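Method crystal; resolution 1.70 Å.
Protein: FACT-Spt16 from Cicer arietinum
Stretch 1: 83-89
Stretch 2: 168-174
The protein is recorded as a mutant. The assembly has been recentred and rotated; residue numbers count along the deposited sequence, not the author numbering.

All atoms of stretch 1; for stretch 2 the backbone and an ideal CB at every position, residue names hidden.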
# COMPACT_ATOMS: atom_id res chain seq x y z
N PRO A 83 -7.36 15.59 8.70
CA PRO A 83 -6.75 15.21 9.98
C PRO A 83 -7.59 15.70 11.15
O PRO A 83 -8.38 16.64 10.98
CB PRO A 83 -5.40 15.94 9.96
CG PRO A 83 -5.16 16.29 8.51
CD PRO A 83 -6.53 16.54 7.96
N GLU A 84 -7.42 15.07 12.31
CA GLU A 84 -8.20 15.37 13.51
C GLU A 84 -9.70 15.51 13.21
O GLU A 84 -10.35 16.48 13.62
CB GLU A 84 -7.64 16.60 14.24
CG GLU A 84 -7.98 16.62 15.72
CD GLU A 84 -7.34 17.79 16.45
OE1 GLU A 84 -7.45 18.93 15.96
OE2 GLU A 84 -6.74 17.54 17.51
N THR A 85 -10.23 14.53 12.50
CA THR A 85 -11.63 14.53 12.10
C THR A 85 -12.25 13.17 12.40
O THR A 85 -11.62 12.14 12.16
CB THR A 85 -11.78 14.86 10.60
OG1 THR A 85 -11.32 16.20 10.35
CG2 THR A 85 -13.23 14.76 10.14
N ILE A 86 -13.47 13.17 12.92
CA ILE A 86 -14.24 11.94 13.10
C ILE A 86 -15.45 11.98 12.17
O ILE A 86 -16.15 12.99 12.11
CB ILE A 86 -14.74 11.83 14.54
CG1 ILE A 86 -13.55 11.73 15.52
CG2 ILE A 86 -15.68 10.65 14.70
CD1 ILE A 86 -13.93 12.12 16.96
N MET A 87 -15.70 10.89 11.45
CA MET A 87 -16.86 10.83 10.57
C MET A 87 -17.65 9.56 10.88
O MET A 87 -17.09 8.47 10.91
CB MET A 87 -16.43 10.85 9.10
CG MET A 87 -17.56 10.78 8.11
SD MET A 87 -16.99 11.30 6.48
CE MET A 87 -15.68 10.12 6.18
N VAL A 88 -18.95 9.72 11.10
CA VAL A 88 -19.81 8.59 11.44
C VAL A 88 -20.98 8.45 10.46
O VAL A 88 -21.81 9.36 10.33
CB VAL A 88 -20.37 8.70 12.88
CG1 VAL A 88 -21.33 7.56 13.16
CG2 VAL A 88 -19.23 8.69 13.89
N PHE A 89 -21.03 7.31 9.80
CA PHE A 89 -22.09 7.03 8.84
C PHE A 89 -23.22 6.30 9.52
O PHE A 89 -22.98 5.33 10.23
CB PHE A 89 -21.55 6.15 7.72
CG PHE A 89 -20.38 6.74 7.00
CD1 PHE A 89 -19.08 6.47 7.43
CD2 PHE A 89 -20.57 7.57 5.91
CE1 PHE A 89 -17.99 7.02 6.77
CE2 PHE A 89 -19.50 8.12 5.24
CZ PHE A 89 -18.20 7.85 5.67
N UNK A 168 -5.35 13.40 21.39
CA UNK A 168 -6.42 13.58 22.36
C UNK A 168 -7.81 13.30 21.80
O UNK A 168 -8.61 12.61 22.45
CB UNK A 168 -6.37 15.01 22.91
N UNK A 169 -8.11 13.82 20.61
CA UNK A 169 -9.44 13.65 20.02
C UNK A 169 -9.79 12.18 19.85
O UNK A 169 -10.83 11.72 20.33
CB UNK A 169 -9.52 14.36 18.67
N UNK A 170 -8.91 11.43 19.18
CA UNK A 170 -9.16 10.02 18.90
C UNK A 170 -9.17 9.20 20.19
O UNK A 170 -9.95 8.25 20.32
CB UNK A 170 -8.11 9.47 17.93
N UNK A 171 -8.31 9.57 21.14
CA UNK A 171 -8.27 8.91 22.44
C UNK A 171 -9.62 9.02 23.14
O UNK A 171 -10.17 8.02 23.63
CB UNK A 171 -7.17 9.51 23.31
N UNK A 172 -10.16 10.23 23.18
CA UNK A 172 -11.43 10.47 23.83
C UNK A 172 -12.56 9.73 23.12
O UNK A 172 -13.40 9.09 23.76
CB UNK A 172 -11.72 11.97 23.88
N UNK A 173 -12.56 9.82 21.79
CA UNK A 173 -13.59 9.18 20.99
C UNK A 173 -13.61 7.68 21.22
O UNK A 173 -14.67 7.08 21.42
CB UNK A 173 -13.38 9.48 19.51
N UNK A 174 -12.44 7.06 21.19
CA UNK A 174 -12.33 5.63 21.41
C UNK A 174 -12.86 5.26 22.79
O UNK A 174 -13.53 4.24 22.95
CB UNK A 174 -10.88 5.17 21.25

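The second stretch is a helix, with phi/psi near -60/-47 throughout and backbone bonds such as that from N of position 172 to O of position 168 (2.9 Å). Its axis comes within 9.4 Å of the strand 85-89, at 35° between their N-to-C directions. The backbone angles alone admit most residues that helices tolerate, so what stretch 1 offers must narrow the choice.

At position 168 the CA-to-CB bond points sideways, and no atom of stretch 1 lies within 5.5 Å of the ideal CB. Polar or charged residues would fit as well as any. The residue is Arg168, whose end leads away from the strand.

Position 169 points toward stretch 1. Its ideal CB is 4.0 Å from Glu84 CG, 4.4 Å from Glu84 OE2 and 5.2 Å from Ile86 CD1, so both hydrocarbon and a carboxylate are on offer. Leucine, isoleucine or methionine would use Ile86 and the Glu84 CG; a long polar or basic side chain could answer the carboxylate. The deposited Leu169, with chi1 t and chi2 p, packs CD2 against Ile86 CD1 (3.9 Å) and Glu84 CG (3.7 Å), and CD2 also abuts Glu84 O (3.5 Å). No direct hydrogen bond crosses between the stretches; instead a water donates to Glu84 OE2 (2.5 Å) and accepts from Leu169 N (3.2 Å), joining the carboxylate to the helix backbone.

Position 170 points sideways, its ideal CB beyond 5.5 Å of stretch 1. A small residue would leave the strand untouched, whereas a longer aliphatic one could reach back to it. Leu170 does so modestly: its end comes nearer, and CD2 lies 4.4 Å from Ile86 CG1.

Position 171 is out of reach and position 172 points sideways, with nothing of stretch 1 near either ideal CB, so many side chains would do. Asp171 and Leu172 occupy them without contact.

Position 173 again points toward the strand, one turn after 169, with its ideal CB 3.7 Å from Ile86 CD1. Ile86 and Val88, both pointing toward the helix, offer hydrocarbon and no charge. Leucine, methionine, phenylalanine or tryptophan could exploit this; a large ring could also reach Val88. Trp173, chi1 t, places CB 3.7 Å from Ile86 CD1. Ile86 CG2 sits over one ring face in a CH-pi contact, 4.0 Å from the Trp173 five-membered ring centroid, while Trp173 CZ2 reaches to 3.7 Å from Val88 CG2.

Position 174 is out of reach; a small residue suffices, and Ala174 makes no contact with stretch 1.

Stretch 2 168-174: RLLDLWA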
# COMPACT_ATOMS: atom_id res chain seq x y z
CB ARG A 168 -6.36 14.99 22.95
CG ARG A 168 -4.98 15.34 23.49
CD ARG A 168 -5.02 16.55 24.39
NE ARG A 168 -3.83 16.62 25.23
CZ ARG A 168 -3.65 15.91 26.34
NH1 ARG A 168 -4.59 15.07 26.74
NH2 ARG A 168 -2.54 16.05 27.04
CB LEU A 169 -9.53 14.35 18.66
CG LEU A 169 -10.94 14.47 18.09
CD1 LEU A 169 -11.68 15.60 18.77
CD2 LEU A 169 -10.94 14.66 16.57
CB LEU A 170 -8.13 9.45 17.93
CG LEU A 170 -8.04 10.00 16.50
CD1 LEU A 170 -7.77 8.89 15.50
CD2 LEU A 170 -9.26 10.81 16.08
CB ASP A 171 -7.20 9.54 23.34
CG ASP A 171 -5.81 8.99 23.06
OD1 ASP A 171 -5.71 7.89 22.48
OD2 ASP A 171 -4.83 9.66 23.45
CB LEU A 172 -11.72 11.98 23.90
CG LEU A 172 -13.05 12.40 24.53
CD1 LEU A 172 -13.16 11.84 25.94
CD2 LEU A 172 -13.20 13.92 24.56
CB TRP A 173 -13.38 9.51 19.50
CG TRP A 173 -14.32 8.79 18.56
CD1 TRP A 173 -13.97 7.88 17.60
CD2 TRP A 173 -15.75 8.91 18.50
NE1 TRP A 173 -15.09 7.44 16.94
CE2 TRP A 173 -16.19 8.05 17.47
CE3 TRP A 173 -16.69 9.67 19.20
CZ2 TRP A 173 -17.54 7.93 17.13
CZ3 TRP A 173 -18.03 9.54 18.87
CH2 TRP A 173 -18.45 8.68 17.84
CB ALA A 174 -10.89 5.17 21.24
O HOH W 1 -6.07 15.40 18.71
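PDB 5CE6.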